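PDB 3HPD: hydroxyethylthiazole kinase from Pyrococcus horikoshii, which probably phosphorylates the hydroxyl group of 4-methyl-5-(2-hydroxyethyl)thiazole with ATP and magnesium, a step in the making of thiamine diphosphate. Local coordinates for residues Tyr247-Asn250 against Glu251-Arg255; Thr103-Ser106 against Leu107-Ser111; Asn32-Ala36 against Leu37-Pro41. One frame throughout, in Å; residues are numbered along the deposited sequence.

Contact 1 is the junction where one helix ends and the next begins, contact 2 lies within one helix, and contact 3 is a helix end that leads into a strand. Contacts 1 and 3 are neighbours, with centres about 16 Å apart. Y247 CB packs on A36 O at 3.5 Å, and both contacts touch the second subunit. Contact 2 lies across the chain's centre from both, its centre about 36 Å from that of contact 1 and about 27 Å from that of contact 3. The P41 side chain is about 4 Å from that of M43, predicted to bind substrate. The L110 side chain is about 10 Å from that of K118, predicted to bind ATP.

Contact 1: Tyr247-Asn250 against Glu251-Arg255; sequences YRIN and ENVIR
I249 meets V253 and I254 where helix 235-248 gives way to helix 251-257. I249 is the first residue to leave helical angles. Its CG1 is anti to the backbone N (chi1 -172°), which carries the chain toward the second helix. CG1 touches V253 CG1 at 4.1 Å. The CD1 end reaches I254 CG1 at 3.8 Å. The I249 side chain runs at about a right angle to both partners. I249 is buried, and it also packs on T220 and I223 of helix 210-231. V253 touches I223 too, while I254 turns to I5 and L8 of helix 2-14.

N250 is the N-cap of helix 251-257. Its CG sits between the backbone N and the carbonyl carbon (chi1 58°). This folds the amide back over the first turn. OD1 accepts from V253 N at 3.0 Å in a nearly straight bond, with the donor almost in line with the side-chain C=O. The same OD1 is 3.2 Å from V253 CG2, so the valine branch lies against the cap. The backbone also takes part: N250 O accepts from I254 N at 3.0 Å, the first i to i+4 bond of the new helix. I254 CG1 lies 3.3 Å from that same N250 O.

Next in sequence, E251 pairs with R255, one turn later, in a salt bridge within the helix. R255 NH2 reaches E251 OE2 at 2.7 Å, on the anti side of the carboxylate and close to the guanidinium plane. E251 OE1 has a second charged partner, K9 NZ of helix 2-14.

Contact 2: Thr103-Ser106 against Leu107-Ser111; sequences TRVS and LEILS
T103 and L107 are joined by both backbone and side chain, one turn apart in helix 100-112. Four successive i to i+4 bonds link the segments, the pattern of a regular alpha helix. L107 N donates to T103 O at 3.0 Å. E108 N to R104 O and I109 N to V105 O follow. L110 N to S106 O, at 2.9 Å, is the shortest of the four.

The apolar contacts are few and sit along the helix surface. With OG1 of T103 at chi1 -58°, the methyl CG2 is left to point along the helix toward L107. It meets L107 CD1 at 4.1 Å, with the two side chains alongside each other and pointing the same way. V105 CG1 meets I109 CD1 at 4.1 Å, and here the chains cross at a slant. L107, I109 and L110 all have CG or CG1 anti to the carbonyl carbon (chi1 -66° in L107). This sets the branch beside the backbone N and over the carbonyl oxygen one turn back. L107 CG is 3.3 Å from T103 O. L110 CG is 3.3 Å from S106 O.

The polar ends of T103, S106 and E108 find their partners outside the two segments. T103 OG1 bonds to G97 N and T99 O, near the start of the helix. S106 OG bonds to R102 O. E108 OE2 forms a salt bridge with R72 NH1.

Helix 100-112 is the crossover of the beta-alpha-beta unit between strands 89-92 and 116-120. V105, E108 and I109 pack on helix 69-85. T103, S106 and L107 meet helix 121-131, and I109 and L110 rest on L91 of strand 89-92.

Contact 3: Asn32-Ala36 against Leu37-Pro41; sequences NALLA and LGASP
L34 and L35 pack against A39 and P41 where helix 27-37 ends in a Schellman motif. The turn leads directly into strand 40-43, completing a beta-alpha-beta unit with strand 17-21. G38 is the C-prime residue and has positive phi (126°). L34 O takes two bonds, from A39 N at 2.9 Å and from G38 N at 3.1 Å. They arrive from opposite faces of the carbonyl plane. The bond from G38 N to L35 O is weak.

The tight part is apolar. L34 CG is anti to the carbonyl carbon (chi1 -82°), and the fork divides its contacts. CD1 touches P41 CB at 3.7 Å, while CD2 touches A39 CB at 3.9 Å. The L34 and P41 side chains run alongside in opposite senses. L35 meets the proline ring at about a right angle. Its CD2 is 3.5 Å from P41 CD, closer than usual for two carbons. Behind L34 and A39 lies A203 of helix 193-205. L37 packs on L200 and F204 of the same helix.

On the other side the contact is thinner. S40 makes little contact with the helix and is backbone-bonded to P16 and V18. L35 also packs on V190 of the second subunit. A water bridges the turn, donating to L35 O at 2.8 Å and to A39 O at 2.9 Å. A39 O also receives a CA-H...O contact from L35 CA at 3.5 Å.

Contact 1: Tyr247-Asn250 against Glu251-Arg255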
loop_
_atom_site.group_PDB
_atom_site.type_symbol
_atom_site.label_atom_id
_atom_site.label_comp_id
_atom_site.label_asym_id
_atom_site.label_seq_id
_atom_site.Cartn_x
_atom_site.Cartn_y
_atom_site.Cartn_z
ATOM N N TYR A 247 -1.199 19.497 -3.223
ATOM C CA TYR A 247 -2.071 19.916 -4.317
ATOM C C TYR A 247 -2.425 21.403 -4.212
ATOM O O TYR A 247 -2.426 22.122 -5.212
ATOM C CB TYR A 247 -3.358 19.089 -4.272
ATOM C CG TYR A 247 -4.395 19.435 -5.318
ATOM C CD1 TYR A 247 -4.281 18.970 -6.629
ATOM C CD2 TYR A 247 -5.513 20.199 -4.986
ATOM C CE1 TYR A 247 -5.260 19.253 -7.581
ATOM C CE2 TYR A 247 -6.497 20.489 -5.930
ATOM C CZ TYR A 247 -6.365 20.011 -7.223
ATOM O OH TYR A 247 -7.348 20.282 -8.152
ATOM N N ARG A 248 -2.722 21.857 -2.996
ATOM C CA ARG A 248 -3.113 23.248 -2.763
ATOM C C ARG A 248 -1.981 24.265 -2.705
ATOM O O ARG A 248 -2.190 25.441 -3.005
ATOM C CB ARG A 248 -3.920 23.360 -1.466
ATOM C CG ARG A 248 -5.202 22.557 -1.444
ATOM C CD ARG A 248 -5.947 22.758 -0.127
ATOM N NE ARG A 248 -6.411 24.133 0.036
ATOM C CZ ARG A 248 -7.082 24.580 1.094
ATOM N NH1 ARG A 248 -7.369 23.764 2.095
ATOM N NH2 ARG A 248 -7.473 25.846 1.146
ATOM N N ILE A 249 -0.790 23.833 -2.312
ATOM C CA ILE A 249 0.318 24.772 -2.212
ATOM C C ILE A 249 0.488 25.537 -3.524
ATOM O O ILE A 249 0.419 24.962 -4.610
ATOM C CB ILE A 249 1.633 24.052 -1.824
ATOM C CG1 ILE A 249 2.725 25.086 -1.537
ATOM C CG2 ILE A 249 2.061 23.099 -2.933
ATOM C CD1 ILE A 249 3.972 24.494 -0.879
ATOM N N ASN A 250 0.681 26.845 -3.412
ATOM C CA ASN A 250 0.845 27.698 -4.579
ATOM C C ASN A 250 1.847 28.810 -4.280
ATOM O O ASN A 250 2.511 28.796 -3.242
ATOM C CB ASN A 250 -0.506 28.303 -4.982
ATOM C CG ASN A 250 -1.146 29.103 -3.865
ATOM O OD1 ASN A 250 -0.458 29.624 -2.989
ATOM N ND2 ASN A 250 -2.470 29.221 -3.899
ATOM N N GLU A 251 1.945 29.778 -5.185
ATOM C CA GLU A 251 2.884 30.878 -5.007
ATOM C C GLU A 251 2.710 31.635 -3.695
ATOM O O GLU A 251 3.683 31.886 -2.990
ATOM C CB GLU A 251 2.778 31.868 -6.165
ATOM C CG GLU A 251 3.857 32.933 -6.138
ATOM C CD GLU A 251 3.786 33.862 -7.328
ATOM O OE1 GLU A 251 3.493 33.371 -8.439
ATOM O OE2 GLU A 251 4.033 35.076 -7.160
ATOM N N ASN A 252 1.476 32.000 -3.366
ATOM C CA ASN A 252 1.221 32.750 -2.140
ATOM C C ASN A 252 1.633 31.978 -0.893
ATOM O O ASN A 252 2.234 32.540 0.020
ATOM C CB ASN A 252 -0.258 33.125 -2.033
ATOM C CG ASN A 252 -0.527 34.091 -0.889
ATOM O OD1 ASN A 252 -0.163 35.264 -0.954
ATOM N ND2 ASN A 252 -1.153 33.596 0.169
ATOM N N VAL A 253 1.304 30.690 -0.852
ATOM C CA VAL A 253 1.651 29.866 0.304
ATOM C C VAL A 253 3.165 29.757 0.456
ATOM O O VAL A 253 3.692 29.859 1.562
ATOM C CB VAL A 253 1.036 28.453 0.184
ATOM C CG1 VAL A 253 1.381 27.623 1.421
ATOM C CG2 VAL A 253 -0.470 28.564 0.024
ATOM N N ILE A 254 3.868 29.563 -0.654
ATOM C CA ILE A 254 5.323 29.461 -0.609
ATOM C C ILE A 254 5.914 30.787 -0.131
ATOM O O ILE A 254 6.809 30.815 0.709
ATOM C CB ILE A 254 5.897 29.112 -1.998
ATOM C CG1 ILE A 254 5.487 27.688 -2.379
ATOM C CG2 ILE A 254 7.416 29.254 -1.995
ATOM C CD1 ILE A 254 5.912 27.269 -3.770
ATOM N N ARG A 255 5.391 31.886 -0.666
ATOM C CA ARG A 255 5.862 33.217 -0.297
ATOM C C ARG A 255 5.702 33.495 1.195
ATOM O O ARG A 255 6.588 34.071 1.828
ATOM C CB ARG A 255 5.098 34.275 -1.098
ATOM C CG ARG A 255 5.179 35.682 -0.532
ATOM C CD ARG A 255 4.583 36.671 -1.519
ATOM N NE ARG A 255 5.244 36.540 -2.811
ATOM C CZ ARG A 255 4.627 36.235 -3.947
ATOM N NH1 ARG A 255 3.315 36.033 -3.965
ATOM N NH2 ARG A 255 5.330 36.114 -5.064
#

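Contact 2: Thr103-Ser106 against Leu107-Ser111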
loop_
_atom_site.group_PDB
_atom_site.type_symbol
_atom_site.label_atom_id
_atom_site.label_comp_id
_atom_site.label_asym_id
_atom_site.label_seq_id
_atom_site.Cartn_x
_atom_site.Cartn_y
_atom_site.Cartn_z
ATOM N N THR A 103 23.799 -0.875 2.477
ATOM C CA THR A 103 24.939 0.016 2.298
ATOM C C THR A 103 25.647 -0.354 0.997
ATOM O O THR A 103 25.998 0.514 0.193
ATOM C CB THR A 103 25.937 -0.122 3.466
ATOM O OG1 THR A 103 25.268 0.166 4.699
ATOM C CG2 THR A 103 27.105 0.847 3.291
ATOM N N ARG A 104 25.846 -1.653 0.798
ATOM C CA ARG A 104 26.516 -2.159 -0.397
ATOM C C ARG A 104 25.787 -1.779 -1.683
ATOM O O ARG A 104 26.400 -1.264 -2.621
ATOM C CB ARG A 104 26.665 -3.684 -0.314
ATOM C CG ARG A 104 27.186 -4.320 -1.595
ATOM C CD ARG A 104 27.591 -5.786 -1.415
ATOM N NE ARG A 104 26.483 -6.664 -1.038
ATOM C CZ ARG A 104 26.273 -7.121 0.194
ATOM N NH1 ARG A 104 27.095 -6.781 1.178
ATOM N NH2 ARG A 104 25.251 -7.930 0.443
ATOM N N VAL A 105 24.485 -2.033 -1.728
ATOM C CA VAL A 105 23.700 -1.711 -2.915
ATOM C C VAL A 105 23.668 -0.205 -3.172
ATOM O O VAL A 105 23.733 0.236 -4.321
ATOM C CB VAL A 105 22.255 -2.245 -2.791
ATOM C CG1 VAL A 105 21.431 -1.816 -3.995
ATOM C CG2 VAL A 105 22.280 -3.769 -2.677
ATOM N N SER A 106 23.574 0.586 -2.109
ATOM C CA SER A 106 23.553 2.036 -2.262
ATOM C C SER A 106 24.857 2.521 -2.897
ATOM O O SER A 106 24.842 3.333 -3.822
ATOM C CB SER A 106 23.361 2.717 -0.903
ATOM O OG SER A 106 22.097 2.400 -0.350
ATOM N N LEU A 107 25.984 2.021 -2.401
ATOM C CA LEU A 107 27.284 2.423 -2.933
ATOM C C LEU A 107 27.471 1.959 -4.374
ATOM O O LEU A 107 28.121 2.635 -5.172
ATOM C CB LEU A 107 28.411 1.872 -2.052
ATOM C CG LEU A 107 28.466 2.464 -0.638
ATOM C CD1 LEU A 107 29.586 1.811 0.164
ATOM C CD2 LEU A 107 28.673 3.970 -0.729
ATOM N N GLU A 108 26.888 0.810 -4.702
ATOM C CA GLU A 108 26.974 0.249 -6.043
ATOM C C GLU A 108 26.275 1.182 -7.034
ATOM O O GLU A 108 26.775 1.442 -8.132
ATOM C CB GLU A 108 26.310 -1.129 -6.057
ATOM C CG GLU A 108 26.545 -1.938 -7.311
ATOM C CD GLU A 108 25.928 -3.323 -7.218
ATOM O OE1 GLU A 108 25.603 -3.753 -6.088
ATOM O OE2 GLU A 108 25.780 -3.982 -8.269
ATOM N N ILE A 109 25.113 1.686 -6.636
ATOM C CA ILE A 109 24.345 2.598 -7.473
ATOM C C ILE A 109 25.062 3.948 -7.554
ATOM O O ILE A 109 25.155 4.555 -8.626
ATOM C CB ILE A 109 22.922 2.778 -6.894
ATOM C CG1 ILE A 109 22.149 1.463 -7.040
ATOM C CG2 ILE A 109 22.198 3.932 -7.592
ATOM C CD1 ILE A 109 20.808 1.450 -6.338
ATOM N N LEU A 110 25.577 4.410 -6.418
ATOM C CA LEU A 110 26.294 5.679 -6.370
ATOM C C LEU A 110 27.563 5.638 -7.219
ATOM O O LEU A 110 27.968 6.650 -7.796
ATOM C CB LEU A 110 26.647 6.029 -4.919
ATOM C CG LEU A 110 25.483 6.546 -4.071
ATOM C CD1 LEU A 110 25.827 6.485 -2.593
ATOM C CD2 LEU A 110 25.155 7.970 -4.497
ATOM N N SER A 111 28.186 4.466 -7.299
ATOM C CA SER A 111 29.407 4.313 -8.079
ATOM C C SER A 111 29.113 4.537 -9.557
ATOM O O SER A 111 29.923 5.107 -10.283
ATOM C CB SER A 111 30.000 2.918 -7.880
ATOM O OG SER A 111 31.249 2.809 -8.537
#

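Contact 3: Asn32-Ala36 against Leu37-Pro41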
loop_
_atom_site.group_PDB
_atom_site.type_symbol
_atom_site.label_atom_id
_atom_site.label_comp_id
_atom_site.label_asym_id
_atom_site.label_seq_id
_atom_site.Cartn_x
_atom_site.Cartn_y
_atom_site.Cartn_z
ATOM N N ASN A 32 0.628 8.748 -5.020
ATOM C CA ASN A 32 -0.361 9.777 -4.751
ATOM C C ASN A 32 0.272 11.116 -4.402
ATOM O O ASN A 32 -0.320 12.166 -4.649
ATOM C CB ASN A 32 -1.318 9.332 -3.647
ATOM C CG ASN A 32 -2.407 8.421 -4.168
ATOM O OD1 ASN A 32 -2.890 8.603 -5.288
ATOM N ND2 ASN A 32 -2.811 7.447 -3.361
ATOM N N ALA A 33 1.470 11.088 -3.827
ATOM C CA ALA A 33 2.155 12.331 -3.498
ATOM C C ALA A 33 2.521 13.013 -4.818
ATOM O O ALA A 33 2.349 14.224 -4.975
ATOM C CB ALA A 33 3.408 12.049 -2.671
ATOM N N LEU A 34 3.020 12.229 -5.771
ATOM C CA LEU A 34 3.388 12.773 -7.073
ATOM C C LEU A 34 2.168 13.319 -7.811
ATOM O O LEU A 34 2.228 14.398 -8.396
ATOM C CB LEU A 34 4.083 11.702 -7.924
ATOM C CG LEU A 34 5.577 11.527 -7.632
ATOM C CD1 LEU A 34 6.085 10.208 -8.198
ATOM C CD2 LEU A 34 6.339 12.704 -8.229
ATOM N N LEU A 35 1.060 12.584 -7.785
ATOM C CA LEU A 35 -0.151 13.050 -8.464
ATOM C C LEU A 35 -0.679 14.348 -7.844
ATOM O O LEU A 35 -1.103 15.254 -8.556
ATOM C CB LEU A 35 -1.246 11.977 -8.418
ATOM C CG LEU A 35 -1.055 10.755 -9.325
ATOM C CD1 LEU A 35 -2.141 9.733 -9.013
ATOM C CD2 LEU A 35 -1.108 11.165 -10.793
ATOM N N ALA A 36 -0.649 14.437 -6.519
ATOM C CA ALA A 36 -1.131 15.637 -5.840
ATOM C C ALA A 36 -0.289 16.851 -6.223
ATOM O O ALA A 36 -0.822 17.944 -6.426
ATOM C CB ALA A 36 -1.101 15.434 -4.323
ATOM N N LEU A 37 1.025 16.661 -6.323
ATOM C CA LEU A 37 1.928 17.756 -6.677
ATOM C C LEU A 37 1.688 18.250 -8.103
ATOM O O LEU A 37 1.836 19.439 -8.391
ATOM C CB LEU A 37 3.389 17.313 -6.549
ATOM C CG LEU A 37 4.434 18.392 -6.869
ATOM C CD1 LEU A 37 4.505 19.383 -5.717
ATOM C CD2 LEU A 37 5.794 17.752 -7.099
ATOM N N GLY A 38 1.331 17.329 -8.993
ATOM C CA GLY A 38 1.088 17.701 -10.377
ATOM C C GLY A 38 1.904 16.892 -11.370
ATOM O O GLY A 38 1.919 17.195 -12.562
ATOM N N ALA A 39 2.598 15.866 -10.887
ATOM C CA ALA A 39 3.402 15.019 -11.767
ATOM C C ALA A 39 2.657 13.706 -11.998
ATOM O O ALA A 39 1.554 13.520 -11.486
ATOM C CB ALA A 39 4.767 14.746 -11.138
ATOM N N SER A 40 3.253 12.810 -12.781
ATOM C CA SER A 40 2.646 11.511 -13.064
ATOM C C SER A 40 3.602 10.395 -12.658
ATOM O O SER A 40 4.753 10.365 -13.090
ATOM C CB SER A 40 2.324 11.378 -14.556
ATOM O OG SER A 40 1.347 12.321 -14.956
ATOM N N PRO A 41 3.138 9.463 -11.814
ATOM C CA PRO A 41 4.018 8.373 -11.398
ATOM C C PRO A 41 3.828 7.115 -12.232
ATOM O O PRO A 41 2.787 6.913 -12.854
ATOM C CB PRO A 41 3.579 8.126 -9.967
ATOM C CG PRO A 41 2.075 8.245 -10.103
ATOM C CD PRO A 41 1.919 9.492 -10.979
HETATM O O HOH W 1 -0.848 15.073 -11.375
#